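Local coordinates for protein 6-carboxyhexanoate--CoA ligase (Aquifex aeolicus, PDB 5TVA) that belongs to the BioW family of CoA ligases and is seen here with coenzyme A and adenosine monophosphate bound, at residues V81-L84 / T85-G88; A97-I100 / L101-A105; H138-W141 / K142-K146. All coordinates share one frame; numbering follows the deposited sequence.

Contact 1: residues V81-L84 / T85-G88; sequences VKKL and TQEG
A local contact at the C-terminal end of helix 73-85, V81-L84 against T85-G88 joins the last turn of the helix to the type I beta turn T85-G88, which leads out of it near the surface of the protein. The backbone amide of T85 still makes a regular helical bond, T85 N to V81 O at 3.1 Å. Beyond it the pattern changes: Q86 N divides weakly between K82 O, four residues back, and K83 O, three back, and E87 N takes the three-residue step to L84 O at 2.9 Å. The turn is closed by G88 N to T85 O at 3.1 Å, and G88 itself takes a positive phi (79°), a conformation that glycine adopts readily.

T85 folds its hydroxyl back on the helix. With chi1 at 76°, OG1 sits between its own backbone N and carbonyl carbon, from where it donates to K82 O at 2.9 Å. That carbonyl, which also receives a weak bond from T85 N, is thus served where the helical pattern frays. The methyl CG2 lies on the other branch, against V81 O at 3.2 Å.

K83 and Q86 form the side-chain pair, one turn apart. The lysine bends at chi2 and chi3, so that its CD and NZ come up beside the amide of the extended Q86. NZ donates to Q86 OE1 at 3.3 Å from above the amide plane, off the lone pairs, while CD packs 3.5 Å from NE2.

V81 and L84 turn to the interior, where both touch A94 of helix 91-102; L84 and K83 also lie on V192 of strand 190-194. E87 OE2 accepts from the backbone amides of E196 and I197, joining the turn to the loop between strands 190-194 and 198-203.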
ATOM      1  N   VAL A  81     -10.050   7.282 -12.216  1.00 52.12           N
ATOM      2  CA  VAL A  81     -11.066   8.189 -11.684  1.00 52.69           C
ATOM      3  C   VAL A  81     -12.453   7.550 -11.744  1.00 52.67           C
ATOM      4  O   VAL A  81     -13.253   7.671 -10.806  1.00 56.21           O
ATOM      5  CB  VAL A  81     -11.021   9.528 -12.441  1.00 50.21           C
ATOM      6  CG1 VAL A  81     -12.094  10.472 -11.917  1.00 54.92           C
ATOM      7  CG2 VAL A  81      -9.656  10.160 -12.300  1.00 48.33           C
ATOM      8  N   LYS A  82     -12.755   6.848 -12.833  1.00 53.38           N
ATOM      9  CA  LYS A  82     -14.092   6.282 -12.989  1.00 54.42           C
ATOM     10  C   LYS A  82     -14.370   5.226 -11.932  1.00 54.42           C
ATOM     11  O   LYS A  82     -15.427   5.247 -11.287  1.00 55.27           O
ATOM     12  CB  LYS A  82     -14.265   5.692 -14.390  1.00 54.76           C
ATOM     13  CG  LYS A  82     -15.621   5.053 -14.608  1.00 55.61           C
ATOM     14  CD  LYS A  82     -15.949   4.967 -16.096  1.00 65.72           C
ATOM     15  CE  LYS A  82     -15.620   3.601 -16.675  1.00 62.07           C
ATOM     16  NZ  LYS A  82     -16.654   2.573 -16.350  1.00 68.24           N
ATOM     17  N   LYS A  83     -13.436   4.287 -11.746  1.00 50.93           N
ATOM     18  CA  LYS A  83     -13.641   3.229 -10.758  1.00 49.56           C
ATOM     19  C   LYS A  83     -13.789   3.809  -9.354  1.00 49.48           C
ATOM     20  O   LYS A  83     -14.598   3.318  -8.554  1.00 44.71           O
ATOM     21  CB  LYS A  83     -12.485   2.223 -10.820  1.00 50.40           C
ATOM     22  CG  LYS A  83     -12.335   1.508 -12.201  1.00 46.82           C
ATOM     23  CD  LYS A  83     -13.586   0.718 -12.512  1.00 39.45           C
ATOM     24  CE  LYS A  83     -13.839  -0.320 -11.442  1.00 47.80           C
ATOM     25  NZ  LYS A  83     -15.047  -1.166 -11.716  1.00 46.01           N
ATOM     26  N   LEU A  84     -13.030   4.870  -9.047  1.00 48.38           N
ATOM     27  CA  LEU A  84     -13.141   5.534  -7.748  1.00 47.89           C
ATOM     28  C   LEU A  84     -14.547   6.076  -7.505  1.00 52.64           C
ATOM     29  O   LEU A  84     -15.075   5.977  -6.387  1.00 52.14           O
ATOM     30  CB  LEU A  84     -12.107   6.662  -7.641  1.00 45.34           C
ATOM     31  CG  LEU A  84     -10.658   6.200  -7.433  1.00 49.52           C
ATOM     32  CD1 LEU A  84      -9.604   7.308  -7.654  1.00 39.71           C
ATOM     33  CD2 LEU A  84     -10.512   5.571  -6.040  1.00 44.94           C
ATOM     34  N   THR A  85     -15.177   6.664  -8.528  1.00 52.14           N
ATOM     35  CA  THR A  85     -16.517   7.200  -8.291  1.00 51.29           C
ATOM     36  C   THR A  85     -17.534   6.084  -8.095  1.00 51.19           C
ATOM     37  O   THR A  85     -18.649   6.338  -7.629  1.00 52.00           O
ATOM     38  CB  THR A  85     -16.981   8.129  -9.418  1.00 50.48           C
ATOM     39  OG1 THR A  85     -17.364   7.348 -10.558  1.00 56.34           O
ATOM     40  CG2 THR A  85     -15.919   9.144  -9.796  1.00 52.04           C
ATOM     41  N   GLN A  86     -17.180   4.848  -8.434  1.00 49.29           N
ATOM     42  CA  GLN A  86     -18.063   3.749  -8.077  1.00 48.97           C
ATOM     43  C   GLN A  86     -17.978   3.385  -6.603  1.00 53.97           C
ATOM     44  O   GLN A  86     -18.662   2.446  -6.180  1.00 55.30           O
ATOM     45  CB  GLN A  86     -17.753   2.510  -8.912  1.00 53.10           C
ATOM     46  CG  GLN A  86     -17.810   2.701 -10.410  1.00 52.46           C
ATOM     47  CD  GLN A  86     -17.517   1.408 -11.140  1.00 54.08           C
ATOM     48  OE1 GLN A  86     -17.726   0.319 -10.599  1.00 54.10           O
ATOM     49  NE2 GLN A  86     -16.999   1.519 -12.361  1.00 54.03           N
ATOM     50  N   GLU A  87     -17.128   4.055  -5.824  1.00 50.95           N
ATOM     51  CA  GLU A  87     -17.174   3.963  -4.372  1.00 51.83           C
ATOM     52  C   GLU A  87     -17.844   5.184  -3.752  1.00 55.54           C
ATOM     53  O   GLU A  87     -17.621   5.484  -2.574  1.00 57.69           O
ATOM     54  CB  GLU A  87     -15.766   3.760  -3.782  1.00 46.18           C
ATOM     55  CG  GLU A  87     -15.161   2.361  -3.976  1.00 46.53           C
ATOM     56  CD  GLU A  87     -15.805   1.292  -3.096  1.00 48.44           C
ATOM     57  OE1 GLU A  87     -16.665   1.632  -2.257  1.00 53.19           O
ATOM     58  OE2 GLU A  87     -15.467   0.097  -3.239  1.00 47.86           O
ATOM     59  N   GLY A  88     -18.659   5.899  -4.524  1.00 54.80           N
ATOM     60  CA  GLY A  88     -19.355   7.056  -4.012  1.00 52.10           C
ATOM     61  C   GLY A  88     -18.522   8.309  -3.911  1.00 56.21           C
ATOM     62  O   GLY A  88     -18.993   9.303  -3.346  1.00 60.18           O
TER

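Contact 2: residues A97-I100 / L101-A105; sequences AVEI and LSKGA
Backbone bonds step four residues back along the last turn of helix 91-102, L101 N to A97 O, S102 N to V98 O and K103 N to E99 O, each at 3.2 Å. S102 adds its side chain to this ladder: OG donates to V98 O at 2.8 Å, so two donors from one residue grip a single carbonyl oxygen. The hydroxyl arrives at 135° to the C=O bond. A chi1 of 45°, which sets OG between the backbone N and carbonyl carbon, turns the hydroxyl back toward the preceding turn.

E99 and K103 make an i to i+4 salt bridge on the outer side of the helix. The glutamate runs out straight, and the lysine, bent at chi3, brings NZ to E99 OE2 at 3.3 Å, a weak bond. Their aliphatic parts also meet, K103 CD lying 3.6 Å from E99 CG.

The helix C-terminus is followed closely by a glycine: K103 is the first residue to leave helical angles, and G104, with positive phi (96°), turns the chain away from the helix axis, so that A105 returns to I100. There CB of A105 meets I100 CG2 at 4.1 Å, an apolar closure of the turn. A97 and L101 point into the fold, touching V216 of strand 214-219, and L101 also rests on L179 and W181 of strand 177-181. A105 packs on M112, a residue of the adenosine monophosphate pocket, and its side chain is about 7 Å from that ligand.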
ATOM      1  N   ALA A  97      -6.820  13.748  -6.348  1.00 51.32           N
ATOM      2  CA  ALA A  97      -5.900  12.671  -5.996  1.00 54.80           C
ATOM      3  C   ALA A  97      -4.941  12.359  -7.143  1.00 54.08           C
ATOM      4  O   ALA A  97      -3.718  12.441  -6.980  1.00 54.31           O
ATOM      5  CB  ALA A  97      -6.683  11.421  -5.603  1.00 52.35           C
ATOM      6  N   VAL A  98      -5.484  11.991  -8.316  1.00 56.04           N
ATOM      7  CA  VAL A  98      -4.639  11.681  -9.482  1.00 55.23           C
ATOM      8  C   VAL A  98      -3.701  12.845  -9.784  1.00 56.05           C
ATOM      9  O   VAL A  98      -2.503  12.655 -10.035  1.00 53.88           O
ATOM     10  CB  VAL A  98      -5.510  11.339 -10.710  1.00 55.20           C
ATOM     11  CG1 VAL A  98      -4.661  11.307 -11.965  1.00 55.77           C
ATOM     12  CG2 VAL A  98      -6.222   9.998 -10.534  1.00 49.18           C
ATOM     13  N   GLU A  99      -4.236  14.069  -9.746  1.00 54.14           N
ATOM     14  CA  GLU A  99      -3.431  15.257 -10.000  1.00 56.64           C
ATOM     15  C   GLU A  99      -2.262  15.360  -9.024  1.00 62.66           C
ATOM     16  O   GLU A  99      -1.149  15.730  -9.419  1.00 62.99           O
ATOM     17  CB  GLU A  99      -4.323  16.500  -9.919  1.00 63.49           C
ATOM     18  CG  GLU A  99      -3.612  17.819 -10.212  1.00 71.29           C
ATOM     19  CD  GLU A  99      -4.484  19.056  -9.950  1.00 78.40           C
ATOM     20  OE1 GLU A  99      -5.642  18.910  -9.486  1.00 73.96           O
ATOM     21  OE2 GLU A  99      -3.994  20.183 -10.207  1.00 75.43           O
ATOM     22  N   ILE A 100      -2.491  15.035  -7.746  1.00 61.05           N
ATOM     23  CA  ILE A 100      -1.449  15.220  -6.737  1.00 59.78           C
ATOM     24  C   ILE A 100      -0.307  14.235  -6.953  1.00 59.20           C
ATOM     25  O   ILE A 100       0.870  14.590  -6.820  1.00 60.42           O
ATOM     26  CB  ILE A 100      -2.040  15.100  -5.315  1.00 58.06           C
ATOM     27  CG1 ILE A 100      -2.955  16.286  -5.002  1.00 60.11           C
ATOM     28  CG2 ILE A 100      -0.928  15.042  -4.281  1.00 56.89           C
ATOM     29  CD1 ILE A 100      -3.592  16.246  -3.612  1.00 54.81           C
ATOM     30  N   LEU A 101      -0.627  12.987  -7.291  1.00 57.62           N
ATOM     31  CA  LEU A 101       0.421  11.984  -7.431  1.00 59.49           C
ATOM     32  C   LEU A 101       1.290  12.253  -8.654  1.00 65.88           C
ATOM     33  O   LEU A 101       2.523  12.147  -8.591  1.00 67.45           O
ATOM     34  CB  LEU A 101      -0.202  10.594  -7.516  1.00 59.58           C
ATOM     35  CG  LEU A 101      -0.885  10.045  -6.263  1.00 53.59           C
ATOM     36  CD1 LEU A 101      -1.220   8.583  -6.486  1.00 51.17           C
ATOM     37  CD2 LEU A 101      -0.014  10.222  -5.033  1.00 52.30           C
ATOM     38  N   SER A 102       0.666  12.611  -9.775  1.00 65.83           N
ATOM     39  CA  SER A 102       1.413  12.790 -11.015  1.00 66.81           C
ATOM     40  C   SER A 102       2.297  14.029 -10.974  1.00 65.17           C
ATOM     41  O   SER A 102       3.360  14.047 -11.600  1.00 73.81           O
ATOM     42  CB  SER A 102       0.446  12.857 -12.195  1.00 67.44           C
ATOM     43  OG  SER A 102      -0.647  13.706 -11.885  1.00 66.84           O
ATOM     44  N   LYS A 103       1.898  15.056 -10.237  1.00 68.36           N
ATOM     45  CA  LYS A 103       2.664  16.292 -10.179  1.00 68.68           C
ATOM     46  C   LYS A 103       3.631  16.340  -9.002  1.00 67.60           C
ATOM     47  O   LYS A 103       4.247  17.385  -8.770  1.00 69.41           O
ATOM     48  CB  LYS A 103       1.711  17.490 -10.148  1.00 69.25           C
ATOM     49  CG  LYS A 103       0.886  17.596 -11.440  1.00 73.42           C
ATOM     50  CD  LYS A 103      -0.282  18.577 -11.343  1.00 75.12           C
ATOM     51  CE  LYS A 103       0.177  20.009 -11.104  1.00 78.84           C
ATOM     52  NZ  LYS A 103      -0.971  20.958 -11.139  1.00 72.94           N
ATOM     53  N   GLY A 104       3.802  15.232  -8.279  1.00 72.79           N
ATOM     54  CA  GLY A 104       4.719  15.175  -7.154  1.00 68.84           C
ATOM     55  C   GLY A 104       4.048  15.415  -5.817  1.00 69.22           C
ATOM     56  O   GLY A 104       3.784  16.561  -5.447  1.00 73.29           O
ATOM     57  N   ALA A 105       3.779  14.339  -5.072  1.00 70.74           N
ATOM     58  CA  ALA A 105       2.999  14.466  -3.841  1.00 64.24           C
ATOM     59  C   ALA A 105       3.787  15.144  -2.723  1.00 63.10           C
ATOM     60  O   ALA A 105       3.203  15.888  -1.924  1.00 61.20           O
ATOM     61  CB  ALA A 105       2.510  13.086  -3.402  1.00 57.80           C
TER

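Contact 3: residues H138-W141 / K142-K146; sequences HFDW and KDRKK. With COA (coenzyme A), chain D.
D140 and R144 form a salt bridge across the short connection from strand 139-141 to helix 144-153. The arginine approaches side-on and puts two nitrogens on the same oxygen: NE lies 2.8 Å from D140 OD1 and NH2 3.0 Å from that atom. NE meets OD1 on its syn lone pair, and NH2 comes from the anti side, 30° out of the carboxylate plane. OD1 lies almost in the guanidinium plane, but the two flat groups are turned 34° apart. A bend at chi3 lets the long arginine chain turn its head back to the strand. The other oxygen, D140 OD2, takes the backbone amide of I23, and R144 NH1 has its own salt bridge with D162, so both groups are fixed from two directions. Such pairing would probably favour the charged form of the aspartate.

Among hydrogen bonds, W141 N adds a weak one to D140 OD1 at 2.8 Å. D143 is the N-cap of helix 144-153; its OD1 accepts from K146 N at 3.4 Å, also weakly.

Packing is carried by W141. Its indole turns an edge to R144, with CD1 3.8 Å above the centre of the guanidinium face and the planes 71° apart, while NE1 donates to V161 O. F139 turns its ring edge to the ligand, CZ lying 3.6 Å from C6P of coenzyme A, whose pocket it helps to line.

Strand 139-141 is an outer strand of the parallel sheet and runs beside strand 236-239, with D140 bonded through its backbone to V236 and I238. Helix 158-173 packs against it, L166 and K169 touching F139, and L164 and A165 touching W141.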
ATOM      1  N   HIS A 138       2.147  -3.236  10.449  1.00 35.97           N
ATOM      2  CA  HIS A 138       1.581  -4.225  11.377  1.00 40.64           C
ATOM      3  C   HIS A 138       0.468  -5.031  10.716  1.00 38.76           C
ATOM      4  O   HIS A 138      -0.615  -5.232  11.281  1.00 37.31           O
ATOM      5  CB  HIS A 138       1.075  -3.566  12.663  1.00 32.96           C
ATOM      6  CG  HIS A 138       2.161  -3.140  13.597  1.00 39.84           C
ATOM      7  ND1 HIS A 138       3.445  -3.636  13.528  1.00 43.28           N
ATOM      8  CD2 HIS A 138       2.146  -2.286  14.645  1.00 39.27           C
ATOM      9  CE1 HIS A 138       4.179  -3.094  14.483  1.00 43.16           C
ATOM     10  NE2 HIS A 138       3.412  -2.273  15.179  1.00 42.90           N
ATOM     11  N   PHE A 139       0.746  -5.487   9.502  1.00 34.99           N
ATOM     12  CA  PHE A 139      -0.144  -6.358   8.749  1.00 34.12           C
ATOM     13  C   PHE A 139       0.705  -7.446   8.109  1.00 34.57           C
ATOM     14  O   PHE A 139       1.874  -7.217   7.789  1.00 31.51           O
ATOM     15  CB  PHE A 139      -0.923  -5.576   7.668  1.00 29.63           C
ATOM     16  CG  PHE A 139      -0.059  -5.070   6.575  1.00 32.07           C
ATOM     17  CD1 PHE A 139       0.219  -5.878   5.442  1.00 34.36           C
ATOM     18  CD2 PHE A 139       0.519  -3.819   6.662  1.00 30.59           C
ATOM     19  CE1 PHE A 139       1.069  -5.434   4.430  1.00 27.18           C
ATOM     20  CE2 PHE A 139       1.339  -3.356   5.655  1.00 34.27           C
ATOM     21  CZ  PHE A 139       1.632  -4.184   4.523  1.00 32.72           C
ATOM     22  N   ASP A 140       0.112  -8.626   7.925  1.00 38.34           N
ATOM     23  CA  ASP A 140       0.759  -9.711   7.193  1.00 36.55           C
ATOM     24  C   ASP A 140      -0.297 -10.736   6.802  1.00 38.31           C
ATOM     25  O   ASP A 140      -1.370 -10.811   7.419  1.00 35.90           O
ATOM     26  CB  ASP A 140       1.876 -10.364   8.027  1.00 37.77           C
ATOM     27  CG  ASP A 140       2.863 -11.192   7.171  1.00 38.29           C
ATOM     28  OD1 ASP A 140       2.773 -11.154   5.921  1.00 32.60           O
ATOM     29  OD2 ASP A 140       3.759 -11.836   7.763  1.00 36.20           O
ATOM     30  N   TRP A 141       0.004 -11.493   5.740  1.00 35.14           N
ATOM     31  CA  TRP A 141      -0.746 -12.715   5.448  1.00 37.93           C
ATOM     32  C   TRP A 141      -0.545 -13.716   6.575  1.00 36.20           C
ATOM     33  O   TRP A 141       0.586 -13.980   6.987  1.00 37.35           O
ATOM     34  CB  TRP A 141      -0.290 -13.368   4.123  1.00 33.32           C
ATOM     35  CG  TRP A 141      -0.527 -12.557   2.889  1.00 32.61           C
ATOM     36  CD1 TRP A 141       0.399 -11.858   2.182  1.00 31.91           C
ATOM     37  CD2 TRP A 141      -1.780 -12.337   2.237  1.00 32.87           C
ATOM     38  NE1 TRP A 141      -0.197 -11.212   1.130  1.00 31.90           N
ATOM     39  CE2 TRP A 141      -1.535 -11.498   1.137  1.00 33.22           C
ATOM     40  CE3 TRP A 141      -3.093 -12.750   2.491  1.00 37.79           C
ATOM     41  CZ2 TRP A 141      -2.548 -11.085   0.265  1.00 38.21           C
ATOM     42  CZ3 TRP A 141      -4.100 -12.340   1.627  1.00 40.00           C
ATOM     43  CH2 TRP A 141      -3.822 -11.518   0.527  1.00 37.34           C
ATOM     44  N   LYS A 142      -1.647 -14.294   7.049  1.00 36.34           N
ATOM     45  CA  LYS A 142      -1.578 -15.338   8.067  1.00 39.74           C
ATOM     46  C   LYS A 142      -0.632 -16.473   7.667  1.00 46.38           C
ATOM     47  O   LYS A 142       0.183 -16.936   8.477  1.00 51.33           O
ATOM     48  CB  LYS A 142      -2.984 -15.884   8.321  1.00 43.67           C
ATOM     49  CG  LYS A 142      -3.028 -17.033   9.308  1.00 47.81           C
ATOM     50  CD  LYS A 142      -4.446 -17.234   9.796  1.00 58.49           C
ATOM     51  CE  LYS A 142      -4.465 -18.103  11.027  1.00 65.23           C
ATOM     52  NZ  LYS A 142      -3.737 -17.407  12.115  1.00 61.55           N
ATOM     53  N   ASP A 143      -0.737 -16.961   6.435  1.00 38.66           N
ATOM     54  CA  ASP A 143       0.115 -18.075   5.985  1.00 47.30           C
ATOM     55  C   ASP A 143       0.790 -17.631   4.696  1.00 44.40           C
ATOM     56  O   ASP A 143       0.355 -18.034   3.613  1.00 40.91           O
ATOM     57  CB  ASP A 143      -0.706 -19.372   5.786  1.00 41.40           C
ATOM     58  CG  ASP A 143       0.166 -20.576   5.444  1.00 46.58           C
ATOM     59  OD1 ASP A 143       1.386 -20.399   5.247  1.00 51.07           O
ATOM     60  OD2 ASP A 143      -0.362 -21.709   5.376  1.00 51.08           O
ATOM     61  N   ARG A 144       1.831 -16.794   4.818  1.00 38.47           N
ATOM     62  CA  ARG A 144       2.372 -16.115   3.637  1.00 41.40           C
ATOM     63  C   ARG A 144       2.898 -17.106   2.586  1.00 36.86           C
ATOM     64  O   ARG A 144       2.775 -16.863   1.378  1.00 34.84           O
ATOM     65  CB  ARG A 144       3.475 -15.133   4.037  1.00 31.08           C
ATOM     66  CG  ARG A 144       3.900 -14.262   2.873  1.00 35.63           C
ATOM     67  CD  ARG A 144       4.887 -13.179   3.269  1.00 35.49           C
ATOM     68  NE  ARG A 144       4.218 -11.942   3.646  1.00 31.26           N
ATOM     69  CZ  ARG A 144       4.028 -10.894   2.841  1.00 35.67           C
ATOM     70  NH1 ARG A 144       4.472 -10.914   1.575  1.00 29.18           N
ATOM     71  NH2 ARG A 144       3.413  -9.804   3.320  1.00 29.09           N
ATOM     72  N   LYS A 145       3.506 -18.205   3.027  1.00 38.09           N
ATOM     73  CA  LYS A 145       4.035 -19.197   2.093  1.00 41.48           C
ATOM     74  C   LYS A 145       2.913 -19.762   1.233  1.00 44.45           C
ATOM     75  O   LYS A 145       3.019 -19.811   0.000  1.00 40.40           O
ATOM     76  CB  LYS A 145       4.754 -20.306   2.869  1.00 41.67           C
ATOM     77  CG  LYS A 145       5.676 -21.243   2.044  1.00 45.82           C
ATOM     78  CD  LYS A 145       5.086 -22.671   1.999  1.00 54.75           C
ATOM     79  CE  LYS A 145       5.971 -23.679   2.700  1.00 49.09           C
ATOM     80  NZ  LYS A 145       6.500 -23.056   3.941  1.00 51.75           N
ATOM     81  N   LYS A 146       1.804 -20.145   1.871  1.00 43.85           N
ATOM     82  CA  LYS A 146       0.651 -20.653   1.132  1.00 45.94           C
ATOM     83  C   LYS A 146       0.105 -19.602   0.175  1.00 47.12           C
ATOM     84  O   LYS A 146      -0.148 -19.889  -1.004  1.00 41.79           O
ATOM     85  CB  LYS A 146      -0.434 -21.106   2.107  1.00 47.42           C
ATOM     86  CG  LYS A 146      -1.659 -21.687   1.435  1.00 49.47           C
ATOM     87  CD  LYS A 146      -2.630 -22.209   2.465  1.00 52.96           C
ATOM     88  CE  LYS A 146      -3.854 -22.844   1.812  1.00 65.13           C
ATOM     89  NZ  LYS A 146      -4.930 -23.109   2.818  1.00 67.33           N
TER
HETATM   90  N1A COA D 302       9.582   4.527   2.794  1.00 47.84           N
HETATM   91  C2A COA D 302      10.470   5.496   3.065  1.00 47.13           C
HETATM   92  N3A COA D 302      11.032   5.607   4.262  1.00 52.55           N
HETATM   93  C4A COA D 302      10.700   4.759   5.255  1.00 53.84           C
HETATM   94  C5A COA D 302       9.777   3.739   5.015  1.00 50.56           C
HETATM   95  C6A COA D 302       9.221   3.654   3.714  1.00 45.52           C
HETATM   96  N6A COA D 302       8.201   2.567   3.416  1.00 43.92           N
HETATM   97  N7A COA D 302       9.631   3.027   6.134  1.00 48.49           N
HETATM   98  C8A COA D 302      10.413   3.558   7.055  1.00 52.15           C
HETATM   99  N9A COA D 302      11.089   4.583   6.529  1.00 53.69           N
HETATM  100  C1B COA D 302      11.975   5.404   7.405  1.00 53.30           C
HETATM  101  C2B COA D 302      12.625   6.462   7.148  1.00 55.28           C
HETATM  102  O2B COA D 302      11.899   7.456   6.357  1.00 61.09           O
HETATM  103  C3B COA D 302      12.514   6.947   8.748  1.00 58.58           C
HETATM  104  O3B COA D 302      11.120   7.296   8.962  1.00 53.70           O
HETATM  105  P3B COA D 302      10.429   8.810   9.194  1.00 61.90           P
HETATM  106  O7A COA D 302       9.431   8.647  10.299  1.00 52.62           O
HETATM  107  O8A COA D 302      11.427   9.871   9.547  1.00 66.21           O
HETATM  108  O9A COA D 302       9.686   9.259   7.963  1.00 57.00           O
HETATM  109  C4B COA D 302      12.867   5.899   9.438  1.00 55.90           C
HETATM  110  O4B COA D 302      12.888   4.700   8.434  1.00 50.90           O
HETATM  111  C5B COA D 302      11.911   5.525  10.670  1.00 48.50           C
HETATM  112  O5B COA D 302      10.776   4.861  10.230  1.00 52.43           O
HETATM  113  P1A COA D 302       9.986   3.652  11.077  1.00 56.90           P
HETATM  114  O1A COA D 302       8.516   4.053  11.261  1.00 52.73           O
HETATM  115  O2A COA D 302      10.624   3.346  12.410  1.00 54.62           O
HETATM  116  O3A COA D 302       9.995   2.307  10.126  1.00 55.38           O
HETATM  117  P2A COA D 302       9.867   0.702  10.621  1.00 55.22           P
HETATM  118  O4A COA D 302      11.272   0.282  11.073  1.00 45.84           O
HETATM  119  O5A COA D 302       8.941   0.564  11.839  1.00 56.07           O
HETATM  120  O6A COA D 302       9.346  -0.196   9.288  1.00 61.05           O
HETATM  121  CBP COA D 302       8.070  -0.701   7.100  1.00 58.05           C
HETATM  122  CCP COA D 302       8.279   0.244   8.389  1.00 58.51           C
HETATM  123  CDP COA D 302       9.250  -0.499   6.112  1.00 46.70           C
HETATM  124  CEP COA D 302       8.198  -2.179   7.530  1.00 45.01           C
HETATM  125  CAP COA D 302       6.641  -0.398   6.384  1.00 48.32           C
HETATM  126  OAP COA D 302       6.747   0.454   5.305  1.00 49.13           O
HETATM  127  C9P COA D 302       5.878  -1.639   5.841  1.00 50.56           C
HETATM  128  O9P COA D 302       5.060  -2.227   6.517  1.00 56.64           O
HETATM  129  N8P COA D 302       6.120  -2.125   4.485  1.00 57.09           N
HETATM  130  C7P COA D 302       5.418  -3.335   3.947  1.00 52.76           C
HETATM  131  C6P COA D 302       4.530  -3.019   2.751  1.00 54.34           C
HETATM  132  C5P COA D 302       5.282  -2.458   1.493  1.00 61.21           C
HETATM  133  O5P COA D 302       6.063  -1.588   1.579  1.00 60.99           O
HETATM  134  N4P COA D 302       4.960  -3.048   0.168  1.00 56.68           N
HETATM  135  C3P COA D 302       5.691  -2.546  -1.066  1.00 68.73           C
HETATM  136  C2P COA D 302       4.928  -3.026  -2.306  1.00 65.73           C
HETATM  137  S1P COA D 302       3.214  -2.473  -2.049  1.00 65.91           S

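How the contacts relate
Contacts 1 and 2 end successive helices, 73-85 and 91-102, and touch through V81 CG2 and V98 CG2 at 3.9 Å. Contact 3 is the reverse case, the start of a helix after a strand, with its nearest atoms about 17 Å from either of the others. In both helix ends a hydroxyl bonds to a backbone carbonyl, and a lysine pairs with an amide in one and a carboxylate in the other. Contact 3 instead has a tight salt bridge beside a buried indole. All three are partly buried; contact 3 reaches coenzyme A, contact 2 comes near adenosine monophosphate, and contact 1 is nearer the surface.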